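Local coordinates for protein 2-oxoglutarate dehydrogenase E3 component (Thermus thermophilus, PDB 2YQU) that probably catalyses the NAD+-dependent reoxidation of protein-bound dihydrolipoyl groups, using one FAD per subunit, as the E3 component of 2-oxoglutarate dehydrogenase, at residues Y2-G8 with M25-E31; R19-M25 with V321-R326; R226-T232 with V243-E249. All coordinates share one frame; numbering follows the deposited sequence.

How the interactions relate
Interaction 1 pairs the first two strands of the FAD-binding Rossmann fold and ends at the adenosine ribose of the cofactor. Interaction 2 lies next to it, the centres about 12 Å apart: it packs helix 11-22, the connection between those strands, against helix 310-326, and Met-25 belongs to both. The two share one apolar layer, in which Leu-4 CD2 lies 3.5 Å from Ala-20 CB and Leu-4 CD1 3.8 Å from Met-324 SD. The side chain of Val-321 is about 12 Å from FAD. Interaction 3 stands apart beside the NAD+ site, its centre about 46 Å from that of interaction 1 and about 50 Å from that of interaction 2, on the opposite side of the chain's centre.

Interaction 1 (Y2-G8 with M25-E31); sequences YDLLVIG and MKVGVVE. With FAD (flavin-adenine dinucleotide), chain D.
Tyr-2 lays one face of its ring on the backbone of Gly-28, whose CA sits 3.8 Å from the ring centroid in a CH-pi contact. A side chain on Gly-28 would run into this ring; Lys-26 CG lies at the ring edge, and the phenol OH is bound by His-107. Beyond the tyrosine the two strands run parallel in a close ladder: Gly-28 N to Leu-4 O, Val-6 N to Gly-28 O, Val-30 N to Val-6 O and Gly-8 N to Val-30 O, the last 2.8 Å. Leu-4, Val-6, Val-27 and Val-29 fill one buried face, and Leu-5 CD1 meets Val-30 CG2 at 3.8 Å on the other. The looser, more solvent-exposed part is the end next to Tyr-2, at Asp-3 and Lys-26. There Lys-26 O accepts from both Asp-3 N and Leu-4 N, while Lys-26 N gives a nearly straight bond (167°) to Asp-3 OD2 at 2.9 Å, on the anti side of the carboxylate. The aliphatic chain of Lys-26 extends outward from this corner. At the far, buried end Glu-31, bent at chi2 (62°), receives FAD O2B on OE1 at 2.6 Å and FAD O3B on OE2 at 2.7 Å; Gly-8 CA lies against O4B, where a CB would clash. A glycine-rich turn after the first strand and an acidic residue ending the second, holding the ribose hydroxyls, are the signature of the dinucleotide-binding Rossmann beta-alpha-beta unit.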
loop_
_atom_site.group_PDB
_atom_site.type_symbol
_atom_site.label_atom_id
_atom_site.label_comp_id
_atom_site.label_asym_id
_atom_site.label_seq_id
_atom_site.Cartn_x
_atom_site.Cartn_y
_atom_site.Cartn_z
ATOM N N TYR A 2 -25.416 -23.048 25.010
ATOM C CA TYR A 2 -24.914 -22.218 23.926
ATOM C C TYR A 2 -25.413 -22.707 22.575
ATOM O O TYR A 2 -25.637 -23.899 22.385
ATOM C CB TYR A 2 -23.393 -22.260 23.913
ATOM C CG TYR A 2 -22.741 -21.591 25.088
ATOM C CD1 TYR A 2 -21.856 -22.285 25.903
ATOM C CD2 TYR A 2 -22.977 -20.256 25.365
ATOM C CE1 TYR A 2 -21.234 -21.659 26.979
ATOM C CE2 TYR A 2 -22.358 -19.626 26.428
ATOM C CZ TYR A 2 -21.491 -20.331 27.230
ATOM O OH TYR A 2 -20.886 -19.697 28.287
ATOM N N ASP A 3 -25.572 -21.788 21.627
ATOM C CA ASP A 3 -25.747 -22.176 20.231
ATOM C C ASP A 3 -24.397 -22.592 19.648
ATOM O O ASP A 3 -24.322 -23.524 18.852
ATOM C CB ASP A 3 -26.325 -21.029 19.402
ATOM C CG ASP A 3 -27.706 -20.627 19.859
ATOM O OD1 ASP A 3 -28.530 -21.529 20.129
ATOM O OD2 ASP A 3 -28.042 -19.437 19.990
ATOM N N LEU A 4 -23.346 -21.880 20.048
ATOM C CA LEU A 4 -21.998 -22.116 19.549
ATOM C C LEU A 4 -21.015 -22.034 20.700
ATOM O O LEU A 4 -21.002 -21.055 21.423
ATOM C CB LEU A 4 -21.617 -21.066 18.500
ATOM C CG LEU A 4 -20.158 -21.091 18.033
ATOM C CD1 LEU A 4 -19.816 -22.412 17.341
ATOM C CD2 LEU A 4 -19.842 -19.900 17.121
ATOM N N LEU A 5 -20.191 -23.063 20.844
ATOM C CA LEU A 5 -19.072 -23.048 21.761
ATOM C C LEU A 5 -17.817 -23.119 20.911
ATOM O O LEU A 5 -17.676 -24.027 20.096
ATOM C CB LEU A 5 -19.144 -24.244 22.698
ATOM C CG LEU A 5 -18.070 -24.349 23.778
ATOM C CD1 LEU A 5 -18.168 -23.202 24.758
ATOM C CD2 LEU A 5 -18.220 -25.690 24.501
ATOM N N VAL A 6 -16.935 -22.140 21.088
ATOM C CA VAL A 6 -15.704 -22.023 20.327
ATOM C C VAL A 6 -14.543 -22.379 21.244
ATOM O O VAL A 6 -14.444 -21.848 22.349
ATOM C CB VAL A 6 -15.492 -20.585 19.810
ATOM C CG1 VAL A 6 -14.225 -20.507 18.974
ATOM C CG2 VAL A 6 -16.692 -20.118 19.008
ATOM N N ILE A 7 -13.678 -23.281 20.793
ATOM C CA ILE A 7 -12.476 -23.636 21.531
ATOM C C ILE A 7 -11.276 -22.968 20.873
ATOM O O ILE A 7 -10.879 -23.352 19.781
ATOM C CB ILE A 7 -12.298 -25.162 21.571
ATOM C CG1 ILE A 7 -13.509 -25.817 22.248
ATOM C CG2 ILE A 7 -11.020 -25.535 22.325
ATOM C CD1 ILE A 7 -13.671 -27.281 21.932
ATOM N N GLY A 8 -10.692 -21.993 21.564
ATOM C CA GLY A 8 -9.591 -21.202 21.039
ATOM C C GLY A 8 -10.083 -19.809 20.696
ATOM O O GLY A 8 -11.154 -19.657 20.117
ATOM N N MET A 25 -26.416 -15.767 17.271
ATOM C CA MET A 25 -26.095 -16.945 18.070
ATOM C C MET A 25 -25.707 -16.554 19.496
ATOM O O MET A 25 -25.128 -15.486 19.728
ATOM C CB MET A 25 -24.934 -17.728 17.432
ATOM C CG MET A 25 -25.203 -18.234 16.017
ATOM S SD MET A 25 -23.876 -19.312 15.427
ATOM C CE MET A 25 -24.403 -20.841 16.170
ATOM N N LYS A 26 -26.026 -17.429 20.445
ATOM C CA LYS A 26 -25.537 -17.306 21.811
ATOM C C LYS A 26 -24.225 -18.056 21.853
ATOM O O LYS A 26 -24.200 -19.261 21.636
ATOM C CB LYS A 26 -26.518 -17.922 22.810
ATOM C CG LYS A 26 -26.041 -17.882 24.245
ATOM C CD LYS A 26 -27.035 -18.552 25.194
ATOM C CE LYS A 26 -26.579 -18.460 26.647
ATOM N NZ LYS A 26 -27.199 -19.541 27.497
ATOM N N VAL A 27 -23.144 -17.338 22.131
ATOM C CA VAL A 27 -21.801 -17.863 21.925
ATOM C C VAL A 27 -21.002 -17.881 23.216
ATOM O O VAL A 27 -21.025 -16.920 23.984
ATOM C CB VAL A 27 -21.021 -17.012 20.902
ATOM C CG1 VAL A 27 -19.662 -17.630 20.630
ATOM C CG2 VAL A 27 -21.821 -16.857 19.623
ATOM N N GLY A 28 -20.307 -18.990 23.432
ATOM C CA GLY A 28 -19.298 -19.109 24.466
ATOM C C GLY A 28 -17.960 -19.463 23.846
ATOM O O GLY A 28 -17.904 -20.115 22.804
ATOM N N VAL A 29 -16.888 -19.047 24.506
ATOM C CA VAL A 29 -15.524 -19.267 24.033
ATOM C C VAL A 29 -14.678 -19.781 25.201
ATOM O O VAL A 29 -14.670 -19.177 26.276
ATOM C CB VAL A 29 -14.908 -17.958 23.482
ATOM C CG1 VAL A 29 -13.481 -18.190 22.968
ATOM C CG2 VAL A 29 -15.769 -17.386 22.359
ATOM N N VAL A 30 -13.985 -20.897 24.993
ATOM C CA VAL A 30 -13.017 -21.406 25.954
ATOM C C VAL A 30 -11.610 -21.140 25.432
ATOM O O VAL A 30 -11.283 -21.486 24.300
ATOM C CB VAL A 30 -13.192 -22.925 26.205
ATOM C CG1 VAL A 30 -12.450 -23.347 27.465
ATOM C CG2 VAL A 30 -14.665 -23.301 26.298
ATOM N N GLU A 31 -10.777 -20.526 26.265
ATOM C CA GLU A 31 -9.385 -20.265 25.922
ATOM C C GLU A 31 -8.534 -20.499 27.170
ATOM O O GLU A 31 -8.842 -19.970 28.246
ATOM C CB GLU A 31 -9.239 -18.831 25.411
ATOM C CG GLU A 31 -7.821 -18.286 25.330
ATOM C CD GLU A 31 -6.928 -19.054 24.375
ATOM O OE1 GLU A 31 -5.966 -19.698 24.846
ATOM O OE2 GLU A 31 -7.165 -19.012 23.153
HETATM P PA FAD D . -4.198 -19.612 17.250
HETATM O O1A FAD D . -2.966 -20.380 17.553
HETATM O O2A FAD D . -3.927 -18.139 16.920
HETATM O O5B FAD D . -5.215 -19.759 18.477
HETATM C C5B FAD D . -5.412 -21.018 19.073
HETATM C C4B FAD D . -5.760 -20.773 20.526
HETATM O O4B FAD D . -6.354 -21.949 21.038
HETATM C C3B FAD D . -4.535 -20.483 21.390
HETATM O O3B FAD D . -4.677 -19.235 22.030
HETATM C C2B FAD D . -4.504 -21.613 22.401
HETATM O O2B FAD D . -4.128 -21.165 23.683
HETATM C C1B FAD D . -5.936 -22.122 22.373
HETATM N N9A FAD D . -6.155 -23.536 22.694
HETATM C C8A FAD D . -5.593 -24.640 22.108
HETATM N N7A FAD D . -6.123 -25.744 22.666
HETATM C C5A FAD D . -7.018 -25.359 23.604
HETATM C C6A FAD D . -7.843 -26.065 24.476
HETATM N N6A FAD D . -7.985 -27.387 24.414
HETATM N N1A FAD D . -8.655 -25.346 25.313
HETATM C C2A FAD D . -8.683 -23.973 25.322
HETATM N N3A FAD D . -7.870 -23.281 24.449
HETATM C C4A FAD D . -7.053 -23.974 23.623
HETATM N N1 FAD D . 0.144 -15.148 10.352
HETATM C C2 FAD D . -0.191 -14.154 9.458
HETATM O O2 FAD D . -1.195 -14.248 8.744
HETATM N N3 FAD D . 0.603 -13.040 9.354
HETATM C C4 FAD D . 1.735 -12.910 10.127
HETATM O O4 FAD D . 2.281 -11.819 10.134
HETATM C C4X FAD D . 2.087 -13.902 11.042
HETATM N N5 FAD D . 3.223 -13.778 11.826
HETATM C C5X FAD D . 3.539 -14.789 12.730
HETATM C C6 FAD D . 4.687 -14.662 13.517
HETATM C C7 FAD D . 5.023 -15.670 14.433
HETATM C C7M FAD D . 6.208 -15.450 15.336
HETATM C C8 FAD D . 4.212 -16.793 14.560
HETATM C C8M FAD D . 4.358 -17.727 15.734
HETATM C C9 FAD D . 3.069 -16.919 13.770
HETATM C C9A FAD D . 2.731 -15.923 12.845
HETATM N N10 FAD D . 1.595 -16.047 12.040
HETATM C C10 FAD D . 1.280 -15.033 11.148
HETATM C "C1'" FAD D . 0.748 -17.293 12.022
HETATM C "C2'" FAD D . -0.488 -17.042 12.890
HETATM O "O2'" FAD D . -0.109 -16.725 14.221
HETATM C "C3'" FAD D . -1.464 -18.214 12.860
HETATM O "O3'" FAD D . -1.747 -18.563 11.518
HETATM C "C4'" FAD D . -2.777 -17.849 13.544
HETATM O "O4'" FAD D . -2.548 -17.477 14.881
HETATM C "C5'" FAD D . -3.774 -19.010 13.454
HETATM O "O5'" FAD D . -4.954 -18.693 14.158
HETATM P P FAD D . -5.828 -19.851 14.851
HETATM O O1P FAD D . -7.069 -19.245 15.423
HETATM O O2P FAD D . -6.032 -21.026 13.913
HETATM O O3P FAD D . -4.935 -20.422 16.068
#

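Interaction 2 (R19-M25 with V321-R326); sequences RAAQLGM and VEHMVR
Arg-19 reaches across to Glu-322 and grips it side-on, NE and NH2 both donating to the single oxygen OE1, at 3.0 Å from NE and 3.1 Å from NH2. NE uses the anti lone pair of OE1, and the carboxylate is turned 73° from the guanidinium plane. The bend at chi2 (63°) of Arg-19 brings its edge to this oxygen; its NH1 is satisfied by Gln-22 OE1 at 3.0 Å. Gln-22 NE2 in turn binds the carbonyl of Pro-452 of the second subunit. Arg-326 adds a second positive charge, at long range and without a directed N-H, so OE1 is probably the shared counter-charge that lets the two arginines approach. Leu-23 CD2 lies over a face of each guanidinium, 3.5 Å from Arg-326 NH2. A methionine in place of Arg-19 would probably leave Glu-322 without its paired donors and Gln-22 OE1 without its N-H partner. Beneath the charges Val-321 CG2 packs on Arg-19 CG, and Met-25 SD touches Val-325 CG2 at 3.6 Å. A Schellman motif at Gly-24 ends helix 11-22, which here lies beside helix 310-326, both resting on Leu-4 of strand 2-7.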
loop_
_atom_site.group_PDB
_atom_site.type_symbol
_atom_site.label_atom_id
_atom_site.label_comp_id
_atom_site.label_asym_id
_atom_site.label_seq_id
_atom_site.Cartn_x
_atom_site.Cartn_y
_atom_site.Cartn_z
ATOM N N ARG A 19 -18.622 -12.856 14.654
ATOM C CA ARG A 19 -19.547 -13.048 13.542
ATOM C C ARG A 19 -20.791 -13.834 13.951
ATOM O O ARG A 19 -21.913 -13.488 13.545
ATOM C CB ARG A 19 -18.859 -13.749 12.374
ATOM C CG ARG A 19 -19.695 -13.803 11.111
ATOM C CD ARG A 19 -20.012 -12.431 10.515
ATOM N NE ARG A 19 -20.976 -12.552 9.424
ATOM C CZ ARG A 19 -22.009 -11.745 9.208
ATOM N NH1 ARG A 19 -22.283 -10.728 10.015
ATOM N NH2 ARG A 19 -22.795 -11.969 8.163
ATOM N N ALA A 20 -20.591 -14.881 14.743
ATOM C CA ALA A 20 -21.687 -15.705 15.240
ATOM C C ALA A 20 -22.670 -14.863 16.061
ATOM O O ALA A 20 -23.892 -14.961 15.878
ATOM C CB ALA A 20 -21.150 -16.874 16.064
ATOM N N ALA A 21 -22.129 -14.022 16.939
ATOM C CA ALA A 21 -22.948 -13.087 17.708
ATOM C C ALA A 21 -23.739 -12.166 16.783
ATOM O O ALA A 21 -24.921 -11.929 17.011
ATOM C CB ALA A 21 -22.089 -12.270 18.662
ATOM N N GLN A 22 -23.090 -11.653 15.739
ATOM C CA GLN A 22 -23.754 -10.800 14.754
ATOM C C GLN A 22 -24.900 -11.521 14.046
ATOM O O GLN A 22 -25.878 -10.893 13.643
ATOM C CB GLN A 22 -22.751 -10.284 13.717
ATOM C CG GLN A 22 -21.767 -9.275 14.271
ATOM C CD GLN A 22 -20.787 -8.757 13.222
ATOM O OE1 GLN A 22 -20.705 -9.296 12.112
ATOM N NE2 GLN A 22 -20.048 -7.710 13.574
ATOM N N LEU A 23 -24.778 -12.836 13.906
ATOM C CA LEU A 23 -25.801 -13.649 13.248
ATOM C C LEU A 23 -26.930 -14.041 14.201
ATOM O O LEU A 23 -27.925 -14.622 13.778
ATOM C CB LEU A 23 -25.166 -14.904 12.637
ATOM C CG LEU A 23 -24.211 -14.602 11.475
ATOM C CD1 LEU A 23 -23.325 -15.803 11.181
ATOM C CD2 LEU A 23 -24.978 -14.175 10.238
ATOM N N GLY A 24 -26.765 -13.715 15.480
ATOM C CA GLY A 24 -27.789 -13.929 16.486
ATOM C C GLY A 24 -27.588 -15.151 17.356
ATOM O O GLY A 24 -28.491 -15.537 18.091
ATOM N N MET A 25 -26.416 -15.767 17.271
ATOM C CA MET A 25 -26.095 -16.945 18.070
ATOM C C MET A 25 -25.707 -16.554 19.496
ATOM O O MET A 25 -25.128 -15.486 19.728
ATOM C CB MET A 25 -24.934 -17.728 17.432
ATOM C CG MET A 25 -25.203 -18.234 16.017
ATOM S SD MET A 25 -23.876 -19.312 15.427
ATOM C CE MET A 25 -24.403 -20.841 16.170
ATOM N N VAL A 321 -19.296 -20.240 10.683
ATOM C CA VAL A 321 -20.461 -19.800 11.462
ATOM C C VAL A 321 -21.601 -19.355 10.552
ATOM O O VAL A 321 -22.768 -19.523 10.882
ATOM C CB VAL A 321 -20.112 -18.717 12.524
ATOM C CG1 VAL A 321 -19.060 -19.247 13.498
ATOM C CG2 VAL A 321 -19.664 -17.413 11.896
ATOM N N GLU A 322 -21.263 -18.800 9.396
ATOM C CA GLU A 322 -22.273 -18.485 8.393
ATOM C C GLU A 322 -22.929 -19.759 7.844
ATOM O O GLU A 322 -24.110 -19.751 7.520
ATOM C CB GLU A 322 -21.656 -17.638 7.278
ATOM C CG GLU A 322 -21.450 -16.197 7.713
ATOM C CD GLU A 322 -20.944 -15.282 6.612
ATOM O OE1 GLU A 322 -20.897 -14.057 6.862
ATOM O OE2 GLU A 322 -20.590 -15.773 5.511
ATOM N N HIS A 323 -22.176 -20.854 7.770
ATOM C CA HIS A 323 -22.740 -22.139 7.341
ATOM C C HIS A 323 -23.653 -22.717 8.418
ATOM O O HIS A 323 -24.710 -23.256 8.110
ATOM C CB HIS A 323 -21.648 -23.149 7.014
ATOM C CG HIS A 323 -22.170 -24.433 6.451
ATOM N ND1 HIS A 323 -22.076 -25.634 7.121
ATOM C CD2 HIS A 323 -22.825 -24.698 5.297
ATOM C CE1 HIS A 323 -22.624 -26.589 6.389
ATOM N NE2 HIS A 323 -23.083 -26.046 5.275
ATOM N N MET A 324 -23.236 -22.598 9.671
ATOM C CA MET A 324 -24.049 -23.042 10.804
ATOM C C MET A 324 -25.451 -22.425 10.746
ATOM O O MET A 324 -26.448 -23.122 10.895
ATOM C CB MET A 324 -23.392 -22.646 12.134
ATOM C CG MET A 324 -22.148 -23.419 12.481
ATOM S SD MET A 324 -21.280 -22.655 13.844
ATOM C CE MET A 324 -19.656 -23.376 13.663
ATOM N N VAL A 325 -25.515 -21.119 10.522
ATOM C CA VAL A 325 -26.780 -20.379 10.619
ATOM C C VAL A 325 -27.586 -20.418 9.313
ATOM O O VAL A 325 -28.803 -20.594 9.342
ATOM C CB VAL A 325 -26.521 -18.920 11.062
ATOM C CG1 VAL A 325 -27.816 -18.084 11.044
ATOM C CG2 VAL A 325 -25.882 -18.894 12.450
ATOM N N ARG A 326 -26.908 -20.260 8.176
ATOM C CA ARG A 326 -27.582 -20.088 6.883
ATOM C C ARG A 326 -27.514 -21.306 5.956
ATOM O O ARG A 326 -28.253 -21.379 4.974
ATOM C CB ARG A 326 -27.004 -18.878 6.148
ATOM C CG ARG A 326 -27.124 -17.558 6.885
ATOM C CD ARG A 326 -26.212 -16.475 6.324
ATOM N NE ARG A 326 -26.496 -15.153 6.876
ATOM C CZ ARG A 326 -25.777 -14.063 6.607
ATOM N NH1 ARG A 326 -24.731 -14.121 5.785
ATOM N NH2 ARG A 326 -26.108 -12.904 7.158
#

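Interaction 3 (R226-T232 with V243-E249); sequences RTGVRVT and VELEGGE
The open end of the beta hairpin 231-237/240-245 carries this contact, beside the NAD+ site to which Val-231 belongs. Val-231 and Leu-245 form an antiparallel non-hydrogen-bonded pair, and backbone bonds flank them: Thr-232 N to Glu-244 O, and Glu-246 N to Arg-230 O. Leu-245 then opens a type II turn that reaches Gly-248. Its CD2 methyl is shared between Val-229 CG1 at 3.5 Å and Val-231 CG2 at 3.8 Å, while Val-231 CG1 meets Val-243 CG1 at 3.7 Å. Two salt bridges border this apolar patch and differ in shape. Arg-226, bent at chi3 (63°), approaches Glu-249 end-on from the opposite direction: NH2 to OE2 at 3.1 Å is nearly straight (174°) and on the syn side, whereas NH1 meets OE1 from above the carboxylate plane. One nitrogen per oxygen is likely to limit the turning of both groups. Arg-230 and Glu-246 are steeply turned, their planes 80° apart, and both of their bonds are weak, NE to OE2 at 3.3 Å and NH2 to OE1 at 3.2 Å; both residues are exposed to solvent. Thr-232 CG2 packs against Glu-246 CB, and a water joins Thr-232 OG1 to Glu-244 OE2, donating to that oxygen at 2.6 Å. Arg-242 holds the other oxygen of Glu-244. The apolar side rests on the parallel sheet of the NAD+-binding Rossmann domain: Val-231, Val-243 and Leu-245 all touch Leu-196 of strand 192-196, Val-231 also reaches Val-173 and Val-243 Ile-171 of strand 169-173, and Val-243 continues by backbone bonding to Leu-251 of strand 250-253, the third of this antiparallel sheet.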
loop_
_atom_site.group_PDB
_atom_site.type_symbol
_atom_site.label_atom_id
_atom_site.label_comp_id
_atom_site.label_asym_id
_atom_site.label_seq_id
_atom_site.Cartn_x
_atom_site.Cartn_y
_atom_site.Cartn_z
ATOM N N ARG A 226 22.025 -20.744 4.016
ATOM C CA ARG A 226 22.550 -22.019 3.553
ATOM C C ARG A 226 21.419 -23.010 3.381
ATOM O O ARG A 226 20.884 -23.528 4.360
ATOM C CB ARG A 226 23.573 -22.569 4.534
ATOM C CG ARG A 226 24.771 -21.663 4.725
ATOM C CD ARG A 226 25.711 -22.162 5.778
ATOM N NE ARG A 226 26.271 -23.450 5.389
ATOM C CZ ARG A 226 27.010 -24.221 6.175
ATOM N NH1 ARG A 226 27.298 -23.851 7.417
ATOM N NH2 ARG A 226 27.473 -25.370 5.705
ATOM N N THR A 227 21.066 -23.263 2.133
ATOM C CA THR A 227 20.047 -24.246 1.796
ATOM C C THR A 227 20.698 -25.599 1.508
ATOM O O THR A 227 21.926 -25.698 1.411
ATOM C CB THR A 227 19.230 -23.776 0.587
ATOM O OG1 THR A 227 20.091 -23.582 -0.543
ATOM C CG2 THR A 227 18.610 -22.401 0.850
ATOM N N GLY A 228 19.879 -26.641 1.382
ATOM C CA GLY A 228 20.386 -27.983 1.133
ATOM C C GLY A 228 21.225 -28.556 2.267
ATOM O O GLY A 228 22.108 -29.379 2.030
ATOM N N VAL A 229 20.929 -28.140 3.499
ATOM C CA VAL A 229 21.698 -28.520 4.681
ATOM C C VAL A 229 20.766 -29.182 5.699
ATOM O O VAL A 229 19.762 -28.598 6.102
ATOM C CB VAL A 229 22.364 -27.276 5.314
ATOM C CG1 VAL A 229 22.895 -27.563 6.715
ATOM C CG2 VAL A 229 23.483 -26.755 4.403
ATOM N N ARG A 230 21.111 -30.396 6.105
ATOM C CA ARG A 230 20.340 -31.108 7.118
ATOM C C ARG A 230 20.967 -30.965 8.504
ATOM O O ARG A 230 22.055 -31.476 8.769
ATOM C CB ARG A 230 20.225 -32.590 6.764
ATOM C CG ARG A 230 19.316 -33.351 7.723
ATOM C CD ARG A 230 18.791 -34.656 7.165
ATOM N NE ARG A 230 19.818 -35.688 7.133
ATOM C CZ ARG A 230 20.153 -36.467 8.159
ATOM N NH1 ARG A 230 19.561 -36.345 9.340
ATOM N NH2 ARG A 230 21.091 -37.381 8.003
ATOM N N VAL A 231 20.254 -30.291 9.395
ATOM C CA VAL A 231 20.649 -30.196 10.793
ATOM C C VAL A 231 20.319 -31.524 11.476
ATOM O O VAL A 231 19.212 -32.047 11.331
ATOM C CB VAL A 231 19.918 -29.035 11.504
ATOM C CG1 VAL A 231 20.226 -29.034 12.997
ATOM C CG2 VAL A 231 20.297 -27.706 10.867
ATOM N N THR A 232 21.292 -32.066 12.205
ATOM C CA THR A 232 21.145 -33.362 12.862
ATOM C C THR A 232 21.027 -33.236 14.378
ATOM O O THR A 232 20.566 -34.172 15.035
ATOM C CB THR A 232 22.326 -34.276 12.513
ATOM O OG1 THR A 232 23.564 -33.590 12.724
ATOM C CG2 THR A 232 22.330 -34.623 11.041
ATOM N N VAL A 243 25.028 -26.371 16.808
ATOM C CA VAL A 243 24.176 -26.918 15.773
ATOM C C VAL A 243 25.041 -27.860 14.955
ATOM O O VAL A 243 25.976 -27.424 14.296
ATOM C CB VAL A 243 23.625 -25.808 14.847
ATOM C CG1 VAL A 243 22.748 -26.413 13.743
ATOM C CG2 VAL A 243 22.859 -24.758 15.655
ATOM N N GLU A 244 24.745 -29.152 15.009
ATOM C CA GLU A 244 25.483 -30.133 14.225
ATOM C C GLU A 244 24.785 -30.359 12.889
ATOM O O GLU A 244 23.555 -30.412 12.827
ATOM C CB GLU A 244 25.606 -31.442 15.006
ATOM C CG GLU A 244 26.338 -31.289 16.329
ATOM C CD GLU A 244 26.252 -32.526 17.211
ATOM O OE1 GLU A 244 26.484 -32.399 18.426
ATOM O OE2 GLU A 244 25.949 -33.622 16.703
ATOM N N LEU A 245 25.578 -30.470 11.827
ATOM C CA LEU A 245 25.074 -30.733 10.483
ATOM C C LEU A 245 25.474 -32.129 10.029
ATOM O O LEU A 245 26.477 -32.669 10.474
ATOM C CB LEU A 245 25.635 -29.718 9.482
ATOM C CG LEU A 245 25.490 -28.232 9.806
ATOM C CD1 LEU A 245 26.090 -27.402 8.684
ATOM C CD2 LEU A 245 24.033 -27.872 10.025
ATOM N N GLU A 246 24.690 -32.695 9.120
ATOM C CA GLU A 246 25.032 -33.961 8.492
ATOM C C GLU A 246 26.407 -33.846 7.840
ATOM O O GLU A 246 26.652 -32.922 7.062
ATOM C CB GLU A 246 23.987 -34.338 7.440
ATOM C CG GLU A 246 24.439 -35.459 6.521
ATOM C CD GLU A 246 23.302 -36.080 5.744
ATOM O OE1 GLU A 246 23.281 -37.318 5.645
ATOM O OE2 GLU A 246 22.440 -35.341 5.229
ATOM N N GLY A 247 27.295 -34.781 8.175
ATOM C CA GLY A 247 28.652 -34.799 7.659
ATOM C C GLY A 247 29.728 -34.414 8.666
ATOM O O GLY A 247 30.904 -34.635 8.393
ATOM N N GLY A 248 29.346 -33.824 9.801
ATOM C CA GLY A 248 30.282 -33.522 10.879
ATOM C C GLY A 248 30.462 -32.061 11.276
ATOM O O GLY A 248 31.000 -31.781 12.351
ATOM N N GLU A 249 30.012 -31.130 10.436
ATOM C CA GLU A 249 30.208 -29.702 10.704
ATOM C C GLU A 249 29.409 -29.255 11.924
ATOM O O GLU A 249 28.255 -29.636 12.099
ATOM C CB GLU A 249 29.828 -28.852 9.487
ATOM C CG GLU A 249 30.147 -27.370 9.647
ATOM C CD GLU A 249 29.733 -26.531 8.456
ATOM O OE1 GLU A 249 29.768 -25.287 8.567
ATOM O OE2 GLU A 249 29.381 -27.099 7.407
HETATM O O HOH W 1 24.284 -31.137 5.565
HETATM O O HOH W 2 24.579 -34.813 14.885
#